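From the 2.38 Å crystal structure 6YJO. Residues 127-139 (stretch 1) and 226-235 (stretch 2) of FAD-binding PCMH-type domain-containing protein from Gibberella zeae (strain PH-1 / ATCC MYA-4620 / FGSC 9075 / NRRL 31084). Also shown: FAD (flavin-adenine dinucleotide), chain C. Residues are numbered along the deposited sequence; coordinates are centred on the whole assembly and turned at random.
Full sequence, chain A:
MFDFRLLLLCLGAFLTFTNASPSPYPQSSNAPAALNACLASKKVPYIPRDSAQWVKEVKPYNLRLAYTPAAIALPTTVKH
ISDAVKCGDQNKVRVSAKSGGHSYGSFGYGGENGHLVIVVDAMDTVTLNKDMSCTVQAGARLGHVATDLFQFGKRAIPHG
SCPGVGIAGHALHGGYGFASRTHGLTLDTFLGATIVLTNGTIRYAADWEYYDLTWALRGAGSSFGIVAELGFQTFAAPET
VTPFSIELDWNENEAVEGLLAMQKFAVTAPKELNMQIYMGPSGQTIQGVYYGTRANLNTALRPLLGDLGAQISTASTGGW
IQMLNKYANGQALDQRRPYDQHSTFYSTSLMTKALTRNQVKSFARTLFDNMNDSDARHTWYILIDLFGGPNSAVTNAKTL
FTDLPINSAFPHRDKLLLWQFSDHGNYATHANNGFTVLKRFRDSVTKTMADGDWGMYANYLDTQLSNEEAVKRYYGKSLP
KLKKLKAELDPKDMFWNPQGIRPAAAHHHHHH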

ATOM      1  N   THR A 127     -15.825  -8.060 -11.702  1.00 58.75           N
ATOM      2  CA  THR A 127     -17.105  -8.758 -11.767  1.00 59.89           C
ATOM      3  C   THR A 127     -17.759  -8.700 -10.395  1.00 58.47           C
ATOM      4  O   THR A 127     -17.184  -9.185  -9.415  1.00 55.61           O
ATOM      5  CB  THR A 127     -16.915 -10.213 -12.217  1.00 60.53           C
ATOM      6  OG1 THR A 127     -16.507 -10.245 -13.591  1.00 61.98           O
ATOM      7  CG2 THR A 127     -18.204 -11.002 -12.059  1.00 62.43           C
ATOM      8  N   LEU A 128     -18.950  -8.105 -10.330  1.00 60.34           N
ATOM      9  CA  LEU A 128     -19.719  -7.967  -9.098  1.00 59.12           C
ATOM     10  C   LEU A 128     -20.817  -9.025  -9.085  1.00 58.75           C
ATOM     11  O   LEU A 128     -21.682  -9.038  -9.968  1.00 60.34           O
ATOM     12  CB  LEU A 128     -20.322  -6.564  -8.984  1.00 59.65           C
ATOM     13  CG  LEU A 128     -21.293  -6.317  -7.825  1.00 60.81           C
ATOM     14  CD1 LEU A 128     -20.636  -6.554  -6.468  1.00 59.24           C
ATOM     15  CD2 LEU A 128     -21.855  -4.906  -7.893  1.00 62.90           C
ATOM     16  N   ASN A 129     -20.776  -9.908  -8.090  1.00 56.85           N
ATOM     17  CA  ASN A 129     -21.780 -10.950  -7.925  1.00 58.30           C
ATOM     18  C   ASN A 129     -22.991 -10.408  -7.169  1.00 57.93           C
ATOM     19  O   ASN A 129     -22.970  -9.305  -6.617  1.00 56.72           O
ATOM     20  CB  ASN A 129     -21.184 -12.148  -7.186  1.00 57.79           C
ATOM     21  CG  ASN A 129     -20.090 -12.835  -7.979  1.00 58.15           C
ATOM     22  OD1 ASN A 129     -20.304 -13.253  -9.116  1.00 60.54           O
ATOM     23  ND2 ASN A 129     -18.909 -12.948  -7.383  1.00 54.78           N
ATOM     24  N   LYS A 130     -24.054 -11.216  -7.135  1.00 60.12           N
ATOM     25  CA  LYS A 130     -25.310 -10.781  -6.536  1.00 62.13           C
ATOM     26  C   LYS A 130     -25.284 -10.861  -5.016  1.00 62.19           C
ATOM     27  O   LYS A 130     -25.994 -10.095  -4.353  1.00 63.69           O
ATOM     28  CB  LYS A 130     -26.466 -11.619  -7.081  1.00 64.73           C
ATOM     29  CG  LYS A 130     -26.773 -11.388  -8.555  1.00 66.82           C
ATOM     30  CD  LYS A 130     -27.114  -9.935  -8.838  1.00 68.66           C
ATOM     31  CE  LYS A 130     -27.735  -9.767 -10.212  1.00 70.51           C
ATOM     32  NZ  LYS A 130     -27.739  -8.346 -10.646  1.00 70.60           N
ATOM     33  N   ASP A 131     -24.490 -11.772  -4.448  1.00 59.25           N
ATOM     34  CA  ASP A 131     -24.310 -11.835  -3.003  1.00 59.85           C
ATOM     35  C   ASP A 131     -23.333 -10.781  -2.495  1.00 55.71           C
ATOM     36  O   ASP A 131     -23.019 -10.773  -1.299  1.00 53.48           O
ATOM     37  CB  ASP A 131     -23.857 -13.243  -2.583  1.00 62.98           C
ATOM     38  CG  ASP A 131     -22.489 -13.627  -3.133  1.00 63.78           C
ATOM     39  OD1 ASP A 131     -21.850 -12.807  -3.825  1.00 63.50           O
ATOM     40  OD2 ASP A 131     -22.050 -14.766  -2.864  1.00 64.50           O
ATOM     41  N   MET A 132     -22.862  -9.897  -3.375  1.00 55.10           N
ATOM     42  CA  MET A 132     -22.040  -8.722  -3.089  1.00 54.17           C
ATOM     43  C   MET A 132     -20.560  -9.061  -2.944  1.00 51.27           C
ATOM     44  O   MET A 132     -19.767  -8.160  -2.648  1.00 49.97           O
ATOM     45  CB  MET A 132     -22.522  -7.972  -1.838  1.00 55.45           C
ATOM     46  CG  MET A 132     -23.975  -7.510  -1.931  1.00 58.43           C
ATOM     47  SD  MET A 132     -24.296  -6.309  -3.252  1.00 61.00           S
ATOM     48  CE  MET A 132     -24.642  -7.343  -4.683  1.00 59.98           C
ATOM     49  N   SER A 133     -20.157 -10.313  -3.131  1.00 50.46           N
ATOM     50  CA  SER A 133     -18.752 -10.592  -3.383  1.00 47.93           C
ATOM     51  C   SER A 133     -18.388 -10.106  -4.785  1.00 46.77           C
ATOM     52  O   SER A 133     -19.258  -9.866  -5.630  1.00 45.85           O
ATOM     53  CB  SER A 133     -18.460 -12.088  -3.247  1.00 44.39           C
ATOM     54  OG  SER A 133     -19.049 -12.820  -4.309  1.00 44.13           O
ATOM     55  N   CYS A 134     -17.088  -9.954  -5.031  1.00 45.03           N
ATOM     56  CA  CYS A 134     -16.611  -9.572  -6.353  1.00 45.50           C
ATOM     57  C   CYS A 134     -15.341 -10.338  -6.683  1.00 45.54           C
ATOM     58  O   CYS A 134     -14.608 -10.781  -5.797  1.00 44.99           O
ATOM     59  CB  CYS A 134     -16.349  -8.060  -6.464  1.00 45.95           C
ATOM     60  SG  CYS A 134     -15.067  -7.416  -5.358  1.00 46.83           S
ATOM     61  N   THR A 135     -15.111 -10.507  -7.983  1.00 47.12           N
ATOM     62  CA  THR A 135     -13.871 -11.047  -8.524  1.00 47.29           C
ATOM     63  C   THR A 135     -13.169  -9.930  -9.282  1.00 47.16           C
ATOM     64  O   THR A 135     -13.734  -9.363 -10.222  1.00 47.53           O
ATOM     65  CB  THR A 135     -14.128 -12.237  -9.454  1.00 50.89           C
ATOM     66  OG1 THR A 135     -14.116 -11.793 -10.815  1.00 54.71           O
ATOM     67  CG2 THR A 135     -15.467 -12.898  -9.161  1.00 54.12           C
ATOM     68  N   VAL A 136     -11.944  -9.616  -8.875  1.00 46.84           N
ATOM     69  CA  VAL A 136     -11.145  -8.561  -9.489  1.00 47.40           C
ATOM     70  C   VAL A 136      -9.843  -9.180  -9.981  1.00 45.46           C
ATOM     71  O   VAL A 136      -9.042  -9.674  -9.178  1.00 42.97           O
ATOM     72  CB  VAL A 136     -10.875  -7.407  -8.509  1.00 46.91           C
ATOM     73  CG1 VAL A 136      -9.922  -6.403  -9.127  1.00 47.08           C
ATOM     74  CG2 VAL A 136     -12.185  -6.734  -8.100  1.00 49.09           C
ATOM     75  N   GLN A 137      -9.628  -9.140 -11.294  1.00 47.07           N
ATOM     76  CA  GLN A 137      -8.406  -9.692 -11.863  1.00 46.48           C
ATOM     77  C   GLN A 137      -7.202  -8.907 -11.357  1.00 46.66           C
ATOM     78  O   GLN A 137      -7.291  -7.716 -11.048  1.00 47.81           O
ATOM     79  CB  GLN A 137      -8.476  -9.676 -13.391  1.00 47.69           C
ATOM     80  CG  GLN A 137      -9.290 -10.829 -13.959  1.00 49.65           C
ATOM     81  CD  GLN A 137      -9.218 -10.916 -15.470  1.00 52.01           C
ATOM     82  OE1 GLN A 137      -9.402  -9.925 -16.176  1.00 50.12           O
ATOM     83  NE2 GLN A 137      -8.946 -12.112 -15.976  1.00 53.83           N
ATOM     84  N   ALA A 138      -6.067  -9.600 -11.256  1.00 44.54           N
ATOM     85  CA  ALA A 138      -4.923  -9.091 -10.512  1.00 42.03           C
ATOM     86  C   ALA A 138      -4.330  -7.813 -11.097  1.00 42.83           C
ATOM     87  O   ALA A 138      -3.546  -7.149 -10.409  1.00 41.65           O
ATOM     88  CB  ALA A 138      -3.855 -10.179 -10.438  1.00 40.09           C
ATOM     89  N   GLY A 139      -4.685  -7.443 -12.322  1.00 45.23           N
ATOM     90  CA  GLY A 139      -4.147  -6.264 -12.961  1.00 47.96           C
ATOM     91  C   GLY A 139      -4.999  -5.022 -12.868  1.00 50.27           C
ATOM     92  O   GLY A 139      -4.562  -3.956 -13.314  1.00 52.85           O
ATOM     93  N   ILE A 226       2.093 -15.968  -7.817  1.00 42.36           N
ATOM     94  CA  ILE A 226       1.594 -14.991  -8.778  1.00 44.58           C
ATOM     95  C   ILE A 226       0.071 -15.062  -8.733  1.00 47.41           C
ATOM     96  O   ILE A 226      -0.539 -15.986  -9.279  1.00 48.39           O
ATOM     97  CB  ILE A 226       2.127 -15.250 -10.190  1.00 46.76           C
ATOM     98  CG1 ILE A 226       3.644 -15.443 -10.174  1.00 48.19           C
ATOM     99  CG2 ILE A 226       1.761 -14.088 -11.111  1.00 46.59           C
ATOM    100  CD1 ILE A 226       4.423 -14.156  -9.967  1.00 49.28           C
ATOM    101  N   VAL A 227      -0.547 -14.081  -8.075  1.00 47.28           N
ATOM    102  CA  VAL A 227      -2.001 -14.006  -8.027  1.00 47.62           C
ATOM    103  C   VAL A 227      -2.534 -13.514  -9.366  1.00 48.28           C
ATOM    104  O   VAL A 227      -1.958 -12.615  -9.998  1.00 47.32           O
ATOM    105  CB  VAL A 227      -2.450 -13.088  -6.878  1.00 46.63           C
ATOM    106  CG1 VAL A 227      -3.943 -12.812  -6.968  1.00 46.23           C
ATOM    107  CG2 VAL A 227      -2.101 -13.712  -5.539  1.00 46.14           C
ATOM    108  N   ALA A 228      -3.643 -14.106  -9.803  1.00 48.71           N
ATOM    109  CA  ALA A 228      -4.291 -13.745 -11.055  1.00 51.43           C
ATOM    110  C   ALA A 228      -5.672 -13.135 -10.871  1.00 53.24           C
ATOM    111  O   ALA A 228      -6.105 -12.353 -11.721  1.00 55.16           O
ATOM    112  CB  ALA A 228      -4.418 -14.976 -11.964  1.00 52.71           C
ATOM    113  N   GLU A 229      -6.374 -13.474  -9.792  1.00 52.79           N
ATOM    114  CA  GLU A 229      -7.703 -12.944  -9.521  1.00 53.62           C
ATOM    115  C   GLU A 229      -7.893 -12.892  -8.012  1.00 50.96           C
ATOM    116  O   GLU A 229      -7.647 -13.889  -7.330  1.00 50.57           O
ATOM    117  CB  GLU A 229      -8.775 -13.821 -10.176  1.00 56.05           C
ATOM    118  CG  GLU A 229     -10.164 -13.214 -10.211  1.00 59.13           C
ATOM    119  CD  GLU A 229     -11.143 -14.027 -11.047  1.00 63.33           C
ATOM    120  OE1 GLU A 229     -10.987 -14.067 -12.287  1.00 65.44           O
ATOM    121  OE2 GLU A 229     -12.065 -14.632 -10.460  1.00 64.71           O
ATOM    122  N   LEU A 230      -8.305 -11.737  -7.494  1.00 48.11           N
ATOM    123  CA  LEU A 230      -8.582 -11.561  -6.074  1.00 45.85           C
ATOM    124  C   LEU A 230     -10.085 -11.452  -5.855  1.00 43.84           C
ATOM    125  O   LEU A 230     -10.808 -10.914  -6.701  1.00 45.88           O
ATOM    126  CB  LEU A 230      -7.886 -10.310  -5.516  1.00 44.67           C
ATOM    127  CG  LEU A 230      -6.356 -10.242  -5.624  1.00 43.26           C
ATOM    128  CD1 LEU A 230      -5.919  -9.612  -6.949  1.00 43.82           C
ATOM    129  CD2 LEU A 230      -5.751  -9.476  -4.451  1.00 41.88           C
ATOM    130  N   GLY A 231     -10.549 -11.969  -4.724  1.00 40.76           N
ATOM    131  CA  GLY A 231     -11.950 -11.894  -4.337  1.00 39.99           C
ATOM    132  C   GLY A 231     -12.087 -11.021  -3.101  1.00 40.31           C
ATOM    133  O   GLY A 231     -11.240 -11.070  -2.203  1.00 39.36           O
ATOM    134  N   PHE A 232     -13.136 -10.198  -3.082  1.00 40.16           N
ATOM    135  CA  PHE A 232     -13.440  -9.332  -1.951  1.00 40.78           C
ATOM    136  C   PHE A 232     -14.945  -9.279  -1.718  1.00 44.13           C
ATOM    137  O   PHE A 232     -15.741  -9.470  -2.641  1.00 44.73           O
ATOM    138  CB  PHE A 232     -12.945  -7.891  -2.168  1.00 39.58           C
ATOM    139  CG  PHE A 232     -11.528  -7.788  -2.654  1.00 38.14           C
ATOM    140  CD1 PHE A 232     -10.483  -7.623  -1.761  1.00 36.43           C
ATOM    141  CD2 PHE A 232     -11.243  -7.817  -4.010  1.00 38.78           C
ATOM    142  CE1 PHE A 232      -9.182  -7.509  -2.211  1.00 35.28           C
ATOM    143  CE2 PHE A 232      -9.944  -7.705  -4.463  1.00 37.28           C
ATOM    144  CZ  PHE A 232      -8.914  -7.550  -3.563  1.00 35.35           C
ATOM    145  N   GLN A 233     -15.323  -8.986  -0.471  1.00 44.56           N
ATOM    146  CA  GLN A 233     -16.710  -8.735  -0.093  1.00 46.25           C
ATOM    147  C   GLN A 233     -16.911  -7.223  -0.064  1.00 44.97           C
ATOM    148  O   GLN A 233     -16.345  -6.530   0.788  1.00 43.38           O
ATOM    149  CB  GLN A 233     -17.026  -9.365   1.262  1.00 46.32           C
ATOM    150  CG  GLN A 233     -18.513  -9.411   1.606  1.00 48.00           C
ATOM    151  CD  GLN A 233     -19.297 -10.329   0.683  1.00 49.03           C
ATOM    152  OE1 GLN A 233     -18.812 -11.394   0.288  1.00 47.90           O
ATOM    153  NE2 GLN A 233     -20.510  -9.918   0.325  1.00 51.73           N
ATOM    154  N   THR A 234     -17.709  -6.714  -0.999  1.00 45.45           N
ATOM    155  CA  THR A 234     -17.910  -5.279  -1.126  1.00 45.08           C
ATOM    156  C   THR A 234     -18.858  -4.760  -0.048  1.00 47.17           C
ATOM    157  O   THR A 234     -19.643  -5.506   0.548  1.00 48.43           O
ATOM    158  CB  THR A 234     -18.488  -4.926  -2.499  1.00 43.61           C
ATOM    159  OG1 THR A 234     -19.860  -5.335  -2.555  1.00 44.58           O
ATOM    160  CG2 THR A 234     -17.713  -5.618  -3.612  1.00 43.46           C
ATOM    161  N   PHE A 235     -18.770  -3.456   0.196  1.00 46.35           N
ATOM    162  CA  PHE A 235     -19.751  -2.729   0.987  1.00 46.81           C
ATOM    163  C   PHE A 235     -20.484  -1.738   0.090  1.00 46.90           C
ATOM    164  O   PHE A 235     -20.036  -1.419  -1.015  1.00 44.49           O
ATOM    165  CB  PHE A 235     -19.088  -2.005   2.167  1.00 46.87           C
ATOM    166  CG  PHE A 235     -18.161  -0.890   1.760  1.00 48.91           C
ATOM    167  CD1 PHE A 235     -18.649   0.387   1.536  1.00 51.11           C
ATOM    168  CD2 PHE A 235     -16.802  -1.114   1.616  1.00 47.66           C
ATOM    169  CE1 PHE A 235     -17.804   1.415   1.164  1.00 50.84           C
ATOM    170  CE2 PHE A 235     -15.951  -0.087   1.247  1.00 47.56           C
ATOM    171  CZ  PHE A 235     -16.453   1.177   1.020  1.00 48.95           C
TER
HETATM  172  PA  FAD C 601       3.660  -3.287  -8.144  1.00 43.29           P
HETATM  173  O1A FAD C 601       5.034  -2.744  -8.261  1.00 39.29           O
HETATM  174  O2A FAD C 601       3.087  -3.839  -9.460  1.00 39.92           O
HETATM  175  O5B FAD C 601       3.583  -4.383  -7.015  1.00 37.36           O
HETATM  176  C5B FAD C 601       4.139  -4.149  -5.704  1.00 39.79           C
HETATM  177  C4B FAD C 601       4.423  -5.471  -5.043  1.00 40.18           C
HETATM  178  O4B FAD C 601       3.320  -6.378  -5.290  1.00 40.72           O
HETATM  179  C3B FAD C 601       5.673  -6.182  -5.552  1.00 39.73           C
HETATM  180  O3B FAD C 601       6.295  -6.922  -4.508  1.00 38.80           O
HETATM  181  C2B FAD C 601       5.106  -7.094  -6.638  1.00 40.13           C
HETATM  182  O2B FAD C 601       5.936  -8.220  -6.879  1.00 41.63           O
HETATM  183  C1B FAD C 601       3.788  -7.515  -5.991  1.00 39.56           C
HETATM  184  N9A FAD C 601       2.768  -7.947  -6.943  1.00 39.82           N
HETATM  185  C8A FAD C 601       2.159  -7.200  -7.920  1.00 39.23           C
HETATM  186  N7A FAD C 601       1.283  -7.862  -8.635  1.00 38.51           N
HETATM  187  C5A FAD C 601       1.317  -9.142  -8.090  1.00 39.87           C
HETATM  188  C6A FAD C 601       0.618 -10.320  -8.403  1.00 37.62           C
HETATM  189  N6A FAD C 601      -0.289 -10.418  -9.378  1.00 39.13           N
HETATM  190  N1A FAD C 601       0.891 -11.419  -7.665  1.00 37.40           N
HETATM  191  C2A FAD C 601       1.795 -11.330  -6.687  1.00 38.04           C
HETATM  192  N3A FAD C 601       2.514 -10.274  -6.302  1.00 39.01           N
HETATM  193  C4A FAD C 601       2.228  -9.200  -7.052  1.00 38.83           C
HETATM  194  N1  FAD C 601      -0.733   2.725  -0.203  1.00 47.15           N
HETATM  195  C2  FAD C 601      -1.673   2.890   0.774  1.00 49.70           C
HETATM  196  O2  FAD C 601      -1.807   2.069   1.689  1.00 50.98           O
HETATM  197  N3  FAD C 601      -2.503   4.000   0.748  1.00 50.07           N
HETATM  198  C4  FAD C 601      -2.484   5.005  -0.199  1.00 49.02           C
HETATM  199  O4  FAD C 601      -3.271   5.947  -0.122  1.00 49.56           O
HETATM  200  C4X FAD C 601      -1.482   4.820  -1.231  1.00 47.28           C
HETATM  201  N5  FAD C 601      -1.393   5.721  -2.168  1.00 45.69           N
HETATM  202  C5X FAD C 601      -0.438   5.537  -3.155  1.00 42.30           C
HETATM  203  C6  FAD C 601      -0.301   6.499  -4.149  1.00 37.51           C
HETATM  204  C7  FAD C 601       0.620   6.351  -5.179  1.00 37.26           C
HETATM  205  C7M FAD C 601       0.714   7.408  -6.247  1.00 34.56           C
HETATM  206  C8  FAD C 601       1.483   5.241  -5.176  1.00 35.79           C
HETATM  207  C8M FAD C 601       2.503   5.046  -6.264  1.00 33.94           C
HETATM  208  C9  FAD C 601       1.368   4.287  -4.170  1.00 39.72           C
HETATM  209  C9A FAD C 601       0.423   4.430  -3.162  1.00 41.22           C
HETATM  210  N10 FAD C 601       0.280   3.476  -2.136  1.00 43.02           N
HETATM  211  C10 FAD C 601      -0.654   3.643  -1.148  1.00 45.77           C
HETATM  212  C1' FAD C 601       1.171   2.310  -2.068  1.00 39.22           C
HETATM  213  C2' FAD C 601       0.603   1.058  -2.718  1.00 36.31           C
HETATM  214  O2' FAD C 601      -0.362   0.458  -1.855  1.00 35.55           O
HETATM  215  C3' FAD C 601       1.746   0.070  -2.951  1.00 34.19           C
HETATM  216  O3' FAD C 601       2.751   0.732  -3.712  1.00 31.65           O
HETATM  217  C4' FAD C 601       1.342  -1.206  -3.686  1.00 33.37           C
HETATM  218  O4' FAD C 601       1.979  -2.337  -3.092  1.00 32.20           O
HETATM  219  C5' FAD C 601       1.708  -1.124  -5.150  1.00 33.29           C
HETATM  220  O5' FAD C 601       1.008  -2.155  -5.870  1.00 32.73           O
HETATM  221  P   FAD C 601       1.084  -2.232  -7.433  1.00 38.79           P
HETATM  222  O1P FAD C 601       0.566  -3.592  -7.908  1.00 32.24           O
HETATM  223  O2P FAD C 601       0.436  -1.032  -8.019  1.00 31.17           O
HETATM  224  O3P FAD C 601       2.672  -2.152  -7.642  1.00 35.27           O
HETATM  225  O   HOH W   1      -8.995 -14.376 -13.993  1.00 60.19           O

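How do the two backbones hold together? Strands 133–137 and 226–233 run antiparallel, and two hydrogen-bonded pairs set the register. Cys 134 N donates to Phe 232 O (2.8 Å) and Phe 232 N returns a bond to Cys 134 O (3.1 Å); Val 136 N to Leu 230 O and Leu 230 N to Val 136 O, both 2.8 Å, repeat the pattern. Ala 138 N to Ala 228 O (2.8 Å) and Thr 234 N to Met 132 O (3.0 Å) extend the ladder beyond them. Between these rungs alpha carbons come close to carbonyl oxygens of the other strand; Gly 231 CA lies 3.2 Å from Cys 134 O, a CA-H...O contact.

What do polar side chains add? The type I turn from Asn 129 to Met 132 leaves carbonyls for stretch 2 to use. Gln 233 NE2 donates to Asp 131 O at 3.1 Å, while Thr 234 OG1 donates to Met 132 O at 2.8 Å, so that carbonyl accepts both the backbone and the hydroxyl of one threonine. On the face shared by Gln 137 and Glu 229, a water links the pair, accepting from Gln 137 NE2 (3.0 Å) and donating to Glu 229 OE1 (2.6 Å).

Which side chains meet on the other face? Cys 134, Val 136, Leu 230 and Phe 232 point there and are buried, their apolar groups packing by van der Waals contact away from solvent. Val 136 CB lies 4.2 Å from Phe 232 CE2, and Cys 134 SG also sits at the ring edge, 5.3 Å from the Phe 232 centroid. Farther along, Ala 138 CB packs 4.1 Å from Leu 230 CD1.

Where does FAD enter? Val 227 reads the adenine edge through its backbone: its N donates to FAD N1A (3.1 Å), and its O accepts from FAD N6A (2.8 Å). Ala 138 CB comes within 3.7 Å of FAD N6A, bringing stretch 1 to the same edge.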